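Local coordinates for protein putative transcriptional regulator (Methanosarcina mazei, PDB 3R0A) that probably binds DNA through a winged helix-turn-helix domain and regulates transcription, although its target is not known, at residues Leu22-Thr25 / Lys26-Asn30; Leu54-Ser57 / Thr58-Ser62; Val63-Leu66 / His67-Ile71; Lys89-Ser92 / Lys93-Arg97. All coordinates share one frame; numbering follows the deposited sequence.

Contact 1 of 4, residues Leu22-Thr25 / Lys26-Asn30; sequences LNLT and KADLN
Thr-25 and Asp-28 grip each other at the start of helix 26-37 in a reciprocal capping box. The side chain of Asp-28 can be followed outward from the helix. Its CB lies 3.8 Å from Leu-24 CB, the two side chains set aslant, and the same methylene faces the carbonyl oxygen and hydroxyl of Thr-25. CG comes 3.2 Å from Thr-25 OG1. Of the two carboxylate oxygens, OD2 turns back to the chain and accepts from Thr-25 N at 3.0 Å; the N-H comes from above the carboxylate plane, about 47° out of it, and the bond is fairly straight. OD1 reaches away from the loop to the hydroxyl of Ser-62, while OD2 also makes a salt bridge with Lys-65. Both oxygens are thus held, which should fix the rotation of the carboxylate.

The return bond runs from Asp-28 N to Thr-25 OG1, 3.1 Å long and almost linear at 174°. It depends on the threonine hydroxyl standing between its own backbone N and carbonyl carbon (chi1 60°), where it overhangs the first turn. Thr-25 O then receives Leu-29 N, opening the regular helical ladder. Beside this polar knot, Leu-24 CD1 lies 4.3 Å from Leu-29 CD1, next to Lys-19 of helix 14-22; that helix ends in a Schellman motif with Asn-23 as its C-prime residue. A buried acid satisfied by a backbone N-H, a hydroxyl and an ammonium group, and lying at a helix N-terminus, would be expected to stay ionised.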
loop_
_atom_site.group_PDB
_atom_site.type_symbol
_atom_site.label_atom_id
_atom_site.label_comp_id
_atom_site.label_asym_id
_atom_site.label_seq_id
_atom_site.Cartn_x
_atom_site.Cartn_y
_atom_site.Cartn_z
ATOM N N LEU B 22 12.488 2.720 -5.062
ATOM C CA LEU B 22 13.816 2.497 -5.555
ATOM C C LEU B 22 14.751 3.514 -4.909
ATOM O O LEU B 22 15.950 3.550 -5.209
ATOM C CB LEU B 22 13.807 2.617 -7.094
ATOM C CG LEU B 22 13.053 1.536 -7.885
ATOM C CD1 LEU B 22 13.149 1.793 -9.369
ATOM C CD2 LEU B 22 13.598 0.158 -7.575
ATOM N N ASN B 23 14.184 4.335 -4.029
ATOM C CA ASN B 23 14.924 5.357 -3.298
ATOM C C ASN B 23 15.710 6.272 -4.217
ATOM O O ASN B 23 16.918 6.437 -4.058
ATOM C CB ASN B 23 15.852 4.729 -2.251
ATOM C CG ASN B 23 16.368 5.750 -1.275
ATOM O OD1 ASN B 23 15.658 6.729 -0.927
ATOM N ND2 ASN B 23 17.621 5.574 -0.854
ATOM N N LEU B 24 15.000 6.879 -5.169
ATOM C CA LEU B 24 15.595 7.719 -6.203
ATOM C C LEU B 24 15.399 9.207 -5.918
ATOM O O LEU B 24 14.307 9.642 -5.576
ATOM C CB LEU B 24 14.948 7.387 -7.570
ATOM C CG LEU B 24 14.920 5.932 -8.043
ATOM C CD1 LEU B 24 14.345 5.728 -9.435
ATOM C CD2 LEU B 24 16.302 5.353 -8.048
ATOM N N THR B 25 16.436 10.008 -6.108
ATOM C CA THR B 25 16.193 11.461 -6.232
ATOM C C THR B 25 15.564 11.798 -7.574
ATOM O O THR B 25 15.462 10.949 -8.451
ATOM C CB THR B 25 17.474 12.264 -6.154
ATOM O OG1 THR B 25 18.319 11.845 -7.223
ATOM C CG2 THR B 25 18.165 12.024 -4.829
ATOM N N LYS B 26 15.146 13.053 -7.712
ATOM C CA LYS B 26 14.676 13.639 -8.974
ATOM C C LYS B 26 15.640 13.306 -10.116
ATOM O O LYS B 26 15.235 12.844 -11.192
ATOM C CB LYS B 26 14.564 15.173 -8.778
ATOM C CG LYS B 26 13.818 15.967 -9.886
ATOM C CD LYS B 26 12.275 15.984 -9.741
ATOM C CE LYS B 26 11.769 16.951 -8.656
ATOM N NZ LYS B 26 10.267 16.943 -8.611
ATOM N N ALA B 27 16.923 13.511 -9.835
ATOM C CA ALA B 27 18.003 13.312 -10.775
ATOM C C ALA B 27 18.199 11.844 -11.144
ATOM O O ALA B 27 18.277 11.540 -12.333
ATOM C CB ALA B 27 19.287 13.916 -10.210
ATOM N N ASP B 28 18.252 10.941 -10.139
ATOM C CA ASP B 28 18.371 9.491 -10.381
ATOM C C ASP B 28 17.279 9.017 -11.289
ATOM O O ASP B 28 17.476 8.126 -12.122
ATOM C CB ASP B 28 18.202 8.653 -9.100
ATOM C CG ASP B 28 19.284 8.870 -8.084
ATOM O OD1 ASP B 28 20.415 9.282 -8.452
ATOM O OD2 ASP B 28 18.985 8.604 -6.890
ATOM N N LEU B 29 16.095 9.567 -11.079
ATOM C CA LEU B 29 14.941 9.131 -11.824
ATOM C C LEU B 29 15.079 9.590 -13.275
ATOM O O LEU B 29 14.881 8.803 -14.210
ATOM C CB LEU B 29 13.657 9.671 -11.178
ATOM C CG LEU B 29 12.428 9.510 -12.070
ATOM C CD1 LEU B 29 11.944 8.045 -12.089
ATOM C CD2 LEU B 29 11.341 10.484 -11.657
ATOM N N ASN B 30 15.422 10.871 -13.438
ATOM C CA ASN B 30 15.743 11.438 -14.754
ATOM C C ASN B 30 16.890 10.730 -15.476
ATOM O O ASN B 30 16.891 10.635 -16.692
ATOM C CB ASN B 30 16.029 12.928 -14.645
ATOM C CG ASN B 30 14.756 13.764 -14.658
ATOM O OD1 ASN B 30 14.772 14.939 -14.301
ATOM N ND2 ASN B 30 13.649 13.160 -15.077
#

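Contact 2 of 4, residues Leu54-Ser57 / Thr58-Ser62; sequences LDVS and TVQRS
Asp-55 O is gripped by three donors from the first turn of helix 56-68. The hydroxyl of Thr-58 gives it a bond of 3.1 Å from OG1, lying in the carbonyl plane on a lone pair, while Thr-58 N and Val-59 N add weak bonds. Thr-58 OG1 is placed for this by a chi1 of 60°, which tucks it over the backbone between N and the carbonyl carbon and turns the methyl CG2 to Asp-55 OD2, 3.2 Å away. Asp-55 is the N-cap: its OD2 also accepts from Thr-58 N, at 3.5 Å a long and weak bond.

Leu-54 covers the same hydroxyl, CG 3.3 Å from Thr-58 OG1, the side chains crossing at about a right angle, and its CD2 makes an apolar contact with Val-59 CG2 at 3.7 Å. The side chains of Val-56 and Gln-60 lie side by side, CG1 against CG, next to the backbone bond from Gln-60 N to Val-56 O (2.7 Å). Arg-61 folds back at chi3 and lays one guanidinium face over Ser-57 O.

Consistent with a helix-turn-helix in which 56-68 would be the recognition helix, Val-56 and Val-59 pack on Ser-49 of helix 45-51, and Thr-45 holds the Gln-60 amide oxygen.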
loop_
_atom_site.group_PDB
_atom_site.type_symbol
_atom_site.label_atom_id
_atom_site.label_comp_id
_atom_site.label_asym_id
_atom_site.label_seq_id
_atom_site.Cartn_x
_atom_site.Cartn_y
_atom_site.Cartn_z
ATOM N N LEU B 54 24.249 18.073 -16.545
ATOM C CA LEU B 54 24.589 17.624 -15.203
ATOM C C LEU B 54 26.072 17.320 -15.038
ATOM O O LEU B 54 26.748 16.923 -15.990
ATOM C CB LEU B 54 23.761 16.384 -14.865
ATOM C CG LEU B 54 23.072 16.301 -13.499
ATOM C CD1 LEU B 54 21.988 17.394 -13.302
ATOM C CD2 LEU B 54 22.464 14.913 -13.331
ATOM N N ASP B 55 26.572 17.509 -13.821
ATOM C CA ASP B 55 27.965 17.238 -13.519
ATOM C C ASP B 55 28.192 15.746 -13.382
ATOM O O ASP B 55 27.478 15.065 -12.645
ATOM C CB ASP B 55 28.419 17.973 -12.258
ATOM C CG ASP B 55 27.385 17.919 -11.134
ATOM O OD1 ASP B 55 26.386 18.679 -11.190
ATOM O OD2 ASP B 55 27.587 17.134 -10.182
ATOM N N VAL B 56 29.187 15.250 -14.111
ATOM C CA VAL B 56 29.581 13.843 -14.120
ATOM C C VAL B 56 29.410 13.169 -12.761
ATOM O O VAL B 56 28.967 12.029 -12.684
ATOM C CB VAL B 56 31.044 13.679 -14.649
ATOM C CG1 VAL B 56 31.668 12.343 -14.225
ATOM C CG2 VAL B 56 31.074 13.823 -16.157
ATOM N N SER B 57 29.742 13.888 -11.698
ATOM C CA SER B 57 29.749 13.321 -10.363
ATOM C C SER B 57 28.371 12.857 -9.931
ATOM O O SER B 57 28.248 11.770 -9.363
ATOM C CB SER B 57 30.331 14.308 -9.347
ATOM O OG SER B 57 29.666 15.553 -9.403
ATOM N N THR B 58 27.341 13.668 -10.187
ATOM C CA THR B 58 25.980 13.267 -9.838
ATOM C C THR B 58 25.460 12.170 -10.763
ATOM O O THR B 58 24.772 11.257 -10.301
ATOM C CB THR B 58 24.969 14.440 -9.737
ATOM O OG1 THR B 58 24.882 15.138 -10.978
ATOM C CG2 THR B 58 25.371 15.399 -8.635
ATOM N N VAL B 59 25.814 12.247 -12.048
ATOM C CA VAL B 59 25.461 11.195 -13.018
ATOM C C VAL B 59 26.113 9.858 -12.640
ATOM O O VAL B 59 25.490 8.802 -12.761
ATOM C CB VAL B 59 25.831 11.599 -14.471
ATOM C CG1 VAL B 59 25.522 10.491 -15.450
ATOM C CG2 VAL B 59 25.078 12.841 -14.881
ATOM N N GLN B 60 27.356 9.914 -12.160
ATOM C CA GLN B 60 28.064 8.723 -11.663
ATOM C C GLN B 60 27.380 8.121 -10.442
ATOM O O GLN B 60 27.355 6.912 -10.259
ATOM C CB GLN B 60 29.521 9.049 -11.316
ATOM C CG GLN B 60 30.481 8.955 -12.485
ATOM C CD GLN B 60 30.747 7.515 -12.981
ATOM O OE1 GLN B 60 31.370 7.337 -14.034
ATOM N NE2 GLN B 60 30.290 6.495 -12.231
ATOM N N ARG B 61 26.838 8.991 -9.616
ATOM C CA ARG B 61 26.206 8.611 -8.391
ATOM C C ARG B 61 24.884 7.877 -8.675
ATOM O O ARG B 61 24.600 6.853 -8.056
ATOM C CB ARG B 61 25.963 9.878 -7.565
ATOM C CG ARG B 61 25.994 9.680 -6.068
ATOM C CD ARG B 61 25.492 10.932 -5.313
ATOM N NE ARG B 61 26.304 12.136 -5.549
ATOM C CZ ARG B 61 27.614 12.242 -5.310
ATOM N NH1 ARG B 61 28.318 11.213 -4.853
ATOM N NH2 ARG B 61 28.237 13.390 -5.567
ATOM N N SER B 62 24.088 8.399 -9.610
ATOM C CA SER B 62 22.795 7.801 -9.962
ATOM C C SER B 62 23.040 6.440 -10.549
ATOM O O SER B 62 22.361 5.470 -10.217
ATOM C CB SER B 62 22.059 8.652 -10.999
ATOM O OG SER B 62 22.098 10.034 -10.675
#

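Contact 3 of 4, residues Val63-Leu66 / His67-Ile71; sequences VKKL and HEKEI
Leu-66 and Ile-71 cross obliquely where helix 56-68 ends, Leu-66 CD2 lying 4.0 Å from Ile-71 CG1. With chi1 -72° the leucine CG stands beside the backbone N, and it is the CD2 branch that reaches the isoleucine following the turn. Met-32 of helix 26-37 touches both residues, and Leu-72 also covers Leu-66.

Two other pairs lie alongside each other and point the same way. Lys-64 and Glu-68 run together with Lys-64 CG 3.8 Å from Glu-68 OE1; the ammonium and carboxylate are farther apart, NZ to OE1 4.4 Å, so the charges attract without forming a salt bridge. Lys-65 and Lys-69 touch through their aliphatic parts, CG to CE 3.9 Å. Their ammonium groups diverge, as Lys-65 NZ is drawn to Asp-28 and to the carbonyl oxygen of Asn-23, which should offset much of the like-charge repulsion.

In the backbone, the helical ladder continues as far as the 2.8 Å bond from Lys-69 N to Lys-65 O. Leu-66 O then takes Ile-71 N at 2.9 Å, the donor 38° out of the carbonyl plane, plus a weak bond from Lys-69 N. Glu-70, with positive phi, turns the chain, and its N bonds back to His-67 O. This is a Schellman motif with the apolar pair across it, delivering the chain from the helix into the two-stranded hairpin, consistent with the wing of a winged helix-turn-helix fold.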
loop_
_atom_site.group_PDB
_atom_site.type_symbol
_atom_site.label_atom_id
_atom_site.label_comp_id
_atom_site.label_asym_id
_atom_site.label_seq_id
_atom_site.Cartn_x
_atom_site.Cartn_y
_atom_site.Cartn_z
ATOM N N VAL B 63 24.061 6.392 -11.405
ATOM C CA VAL B 63 24.341 5.252 -12.237
ATOM C C VAL B 63 24.891 4.143 -11.386
ATOM O O VAL B 63 24.611 2.975 -11.641
ATOM C CB VAL B 63 25.251 5.656 -13.411
ATOM C CG1 VAL B 63 26.367 4.685 -13.635
ATOM C CG2 VAL B 63 24.426 5.816 -14.672
ATOM N N LYS B 64 25.631 4.510 -10.341
ATOM C CA LYS B 64 26.164 3.529 -9.420
ATOM C C LYS B 64 25.058 2.879 -8.609
ATOM O O LYS B 64 25.045 1.662 -8.438
ATOM C CB LYS B 64 27.185 4.176 -8.493
ATOM C CG LYS B 64 27.647 3.284 -7.351
ATOM C CD LYS B 64 29.026 3.704 -6.832
ATOM C CE LYS B 64 29.178 3.440 -5.331
ATOM N NZ LYS B 64 28.689 4.615 -4.565
ATOM N N LYS B 65 24.155 3.702 -8.090
ATOM C CA LYS B 65 23.021 3.258 -7.323
ATOM C C LYS B 65 22.119 2.301 -8.126
ATOM O O LYS B 65 21.675 1.295 -7.613
ATOM C CB LYS B 65 22.203 4.474 -6.883
ATOM C CG LYS B 65 21.121 4.158 -5.832
ATOM C CD LYS B 65 20.129 5.312 -5.650
ATOM C CE LYS B 65 20.653 6.401 -4.716
ATOM N NZ LYS B 65 19.624 7.493 -4.630
ATOM N N LEU B 66 21.878 2.632 -9.390
ATOM C CA LEU B 66 20.961 1.896 -10.242
ATOM C C LEU B 66 21.541 0.544 -10.537
ATOM O O LEU B 66 20.880 -0.479 -10.358
ATOM C CB LEU B 66 20.715 2.665 -11.533
ATOM C CG LEU B 66 19.851 3.910 -11.383
ATOM C CD1 LEU B 66 19.493 4.501 -12.740
ATOM C CD2 LEU B 66 18.588 3.548 -10.579
ATOM N N HIS B 67 22.803 0.551 -10.941
ATOM C CA HIS B 67 23.583 -0.666 -11.036
ATOM C C HIS B 67 23.513 -1.508 -9.745
ATOM O O HIS B 67 23.296 -2.727 -9.834
ATOM C CB HIS B 67 25.051 -0.384 -11.440
ATOM C CG HIS B 67 25.908 -1.609 -11.410
ATOM N ND1 HIS B 67 25.801 -2.615 -12.347
ATOM C CD2 HIS B 67 26.838 -2.023 -10.518
ATOM C CE1 HIS B 67 26.633 -3.595 -12.039
ATOM N NE2 HIS B 67 27.287 -3.253 -10.940
ATOM N N GLU B 68 23.692 -0.888 -8.570
ATOM C CA GLU B 68 23.599 -1.628 -7.285
ATOM C C GLU B 68 22.189 -2.161 -7.042
ATOM O O GLU B 68 22.013 -3.182 -6.370
ATOM C CB GLU B 68 24.055 -0.777 -6.081
ATOM C CG GLU B 68 25.592 -0.641 -5.954
ATOM C CD GLU B 68 26.064 0.396 -4.900
ATOM O OE1 GLU B 68 25.505 1.521 -4.810
ATOM O OE2 GLU B 68 27.030 0.081 -4.164
ATOM N N LYS B 69 21.183 -1.470 -7.587
ATOM C CA LYS B 69 19.795 -1.858 -7.404
ATOM C C LYS B 69 19.295 -2.774 -8.511
ATOM O O LYS B 69 18.117 -3.123 -8.534
ATOM C CB LYS B 69 18.909 -0.624 -7.276
ATOM C CG LYS B 69 19.090 0.067 -5.934
ATOM C CD LYS B 69 18.073 1.124 -5.685
ATOM C CE LYS B 69 18.347 1.839 -4.364
ATOM N NZ LYS B 69 17.748 1.092 -3.201
ATOM N N GLU B 70 20.203 -3.158 -9.415
ATOM C CA GLU B 70 19.936 -4.083 -10.534
ATOM C C GLU B 70 18.991 -3.527 -11.589
ATOM O O GLU B 70 18.334 -4.279 -12.312
ATOM C CB GLU B 70 19.461 -5.465 -10.077
ATOM C CG GLU B 70 19.972 -5.909 -8.707
ATOM C CD GLU B 70 21.220 -6.764 -8.727
ATOM O OE1 GLU B 70 21.895 -6.844 -9.783
ATOM O OE2 GLU B 70 21.524 -7.354 -7.649
ATOM N N ILE B 71 18.924 -2.206 -11.681
ATOM C CA ILE B 71 18.146 -1.561 -12.748
ATOM C C ILE B 71 18.983 -1.469 -14.047
ATOM O O ILE B 71 18.434 -1.328 -15.150
ATOM C CB ILE B 71 17.747 -0.133 -12.364
ATOM C CG1 ILE B 71 16.905 -0.100 -11.076
ATOM C CG2 ILE B 71 17.134 0.609 -13.588
ATOM C CD1 ILE B 71 15.830 -1.210 -10.910
#

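Contact 4 of 4, residues Lys89-Ser92 / Lys93-Arg97; sequences KIYS and KNQIR
A serine N-cap starts helix 93-119 just after the second strand of the hairpin. Ser-92 OG accepts from Gln-95 N at 3.2 Å with an N-H...O angle of 158°, and Ser-92 O takes a second, weak bond from the same N-H. The hydroxyl faces the turn because chi1 is 60°, and it also touches Gln-95 CG.

From there the extended glutamine chain carries its amide back to Tyr-91. NE2 lies 3.2 Å above one face of the tyrosine ring, displaced toward the rim, and is nearest to Tyr-91 CD1 at 3.3 Å. The amide plane is turned 38° from that of the ring, so the amide lies tilted over the ring, not stacked flat on it.

Ile-96 forms the apolar half. Its CD1 reaches back to the Tyr-91 and Ser-92 carbonyl oxygens and meets Ile-90 CG1 and Tyr-91 CB, both at 4.1 Å; the two isoleucines cross at about a right angle.

Ile-90 packs against Met-32, Phe-35 and Leu-36 of helix 26-37 and Leu-72 of the partner strand. Tyr-91 pairs through its backbone with Ile-71, so the turn links the hairpin to the long C-terminal helix.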
loop_
_atom_site.group_PDB
_atom_site.type_symbol
_atom_site.label_atom_id
_atom_site.label_comp_id
_atom_site.label_asym_id
_atom_site.label_seq_id
_atom_site.Cartn_x
_atom_site.Cartn_y
_atom_site.Cartn_z
ATOM N N LYS B 89 23.606 -0.463 -19.723
ATOM C CA LYS B 89 22.374 -0.638 -20.521
ATOM C C LYS B 89 21.200 -0.999 -19.597
ATOM O O LYS B 89 21.305 -1.868 -18.742
ATOM C CB LYS B 89 22.568 -1.648 -21.673
ATOM C CG LYS B 89 21.440 -1.695 -22.719
ATOM C CD LYS B 89 20.607 -2.987 -22.654
ATOM C CE LYS B 89 21.173 -4.091 -23.545
ATOM N NZ LYS B 89 20.431 -4.129 -24.841
ATOM N N ILE B 90 20.094 -0.281 -19.748
ATOM C CA ILE B 90 18.944 -0.514 -18.869
ATOM C C ILE B 90 18.386 -1.916 -19.129
ATOM O O ILE B 90 18.285 -2.324 -20.273
ATOM C CB ILE B 90 17.878 0.611 -18.989
ATOM C CG1 ILE B 90 16.906 0.553 -17.801
ATOM C CG2 ILE B 90 17.182 0.627 -20.406
ATOM C CD1 ILE B 90 16.497 1.902 -17.300
ATOM N N TYR B 91 18.102 -2.674 -18.071
ATOM C CA TYR B 91 17.400 -3.947 -18.227
ATOM C C TYR B 91 15.981 -3.781 -18.795
ATOM O O TYR B 91 15.448 -2.679 -18.845
ATOM C CB TYR B 91 17.329 -4.678 -16.896
ATOM C CG TYR B 91 18.611 -5.366 -16.474
ATOM C CD1 TYR B 91 19.227 -6.317 -17.288
ATOM C CD2 TYR B 91 19.189 -5.081 -15.238
ATOM C CE1 TYR B 91 20.391 -6.948 -16.872
ATOM C CE2 TYR B 91 20.344 -5.700 -14.816
ATOM C CZ TYR B 91 20.944 -6.632 -15.630
ATOM O OH TYR B 91 22.104 -7.240 -15.197
ATOM N N SER B 92 15.387 -4.884 -19.250
ATOM C CA SER B 92 14.013 -4.886 -19.792
ATOM C C SER B 92 12.995 -4.264 -18.830
ATOM O O SER B 92 13.181 -4.262 -17.602
ATOM C CB SER B 92 13.576 -6.312 -20.095
ATOM O OG SER B 92 13.610 -7.079 -18.898
ATOM N N LYS B 93 11.909 -3.750 -19.401
ATOM C CA LYS B 93 10.800 -3.172 -18.638
ATOM C C LYS B 93 10.209 -4.165 -17.603
ATOM O O LYS B 93 9.331 -3.806 -16.802
ATOM C CB LYS B 93 9.712 -2.688 -19.611
ATOM C CG LYS B 93 10.173 -1.624 -20.644
ATOM C CD LYS B 93 10.903 -2.244 -21.862
ATOM C CE LYS B 93 11.266 -1.193 -22.918
ATOM N NZ LYS B 93 10.135 -0.925 -23.892
ATOM N N ASN B 94 10.750 -5.382 -17.587
ATOM C CA ASN B 94 10.123 -6.530 -16.946
ATOM C C ASN B 94 10.938 -7.152 -15.829
ATOM O O ASN B 94 10.386 -7.676 -14.845
ATOM C CB ASN B 94 9.874 -7.606 -18.009
ATOM C CG ASN B 94 8.597 -8.346 -17.782
ATOM O OD1 ASN B 94 7.510 -7.833 -18.076
ATOM N ND2 ASN B 94 8.708 -9.557 -17.243
ATOM N N GLN B 95 12.255 -7.139 -16.005
ATOM C CA GLN B 95 13.159 -7.523 -14.934
ATOM C C GLN B 95 12.939 -6.526 -13.793
ATOM O O GLN B 95 13.206 -6.814 -12.627
ATOM C CB GLN B 95 14.609 -7.448 -15.424
ATOM C CG GLN B 95 15.014 -8.492 -16.489
ATOM C CD GLN B 95 16.534 -8.549 -16.723
ATOM O OE1 GLN B 95 16.999 -8.727 -17.854
ATOM N NE2 GLN B 95 17.305 -8.393 -15.647
ATOM N N ILE B 96 12.408 -5.368 -14.171
ATOM C CA ILE B 96 12.338 -4.198 -13.341
ATOM C C ILE B 96 10.983 -4.136 -12.631
ATOM O O ILE B 96 10.910 -3.835 -11.431
ATOM C CB ILE B 96 12.644 -2.943 -14.212
ATOM C CG1 ILE B 96 14.166 -2.873 -14.469
ATOM C CG2 ILE B 96 12.096 -1.659 -13.594
ATOM C CD1 ILE B 96 14.580 -1.959 -15.615
ATOM N N ARG B 97 9.926 -4.419 -13.381
ATOM C CA ARG B 97 8.610 -4.596 -12.834
ATOM C C ARG B 97 8.745 -5.526 -11.622
ATOM O O ARG B 97 8.293 -5.213 -10.530
ATOM C CB ARG B 97 7.714 -5.175 -13.938
ATOM C CG ARG B 97 6.412 -5.861 -13.508
ATOM C CD ARG B 97 6.125 -7.094 -14.382
ATOM N NE ARG B 97 5.294 -8.067 -13.665
ATOM C CZ ARG B 97 5.148 -9.355 -13.985
ATOM N NH1 ARG B 97 5.779 -9.880 -15.033
ATOM N NH2 ARG B 97 4.361 -10.124 -13.240
#

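Each contact closes a short local turn, and the four follow one another along the chain without nesting or crossing. Contact 1 joins the end of helix 14-22 to the start of helix 26-37. Contacts 2 and 3 then form the beginning and end of helix 56-68, whose middle runs past contact 1: Ser-62 of contact 2 and Lys-65 of contact 3 both reach Asp-28, tying helix 26-37 to helix 56-68. Contact 4 lies beyond the hairpin and meets contact 3 where Ile-71 and Tyr-91 pair through their backbones, where helix 93-119 begins. Contacts 2 and 4 are farthest apart, their centres about 21 Å from each other.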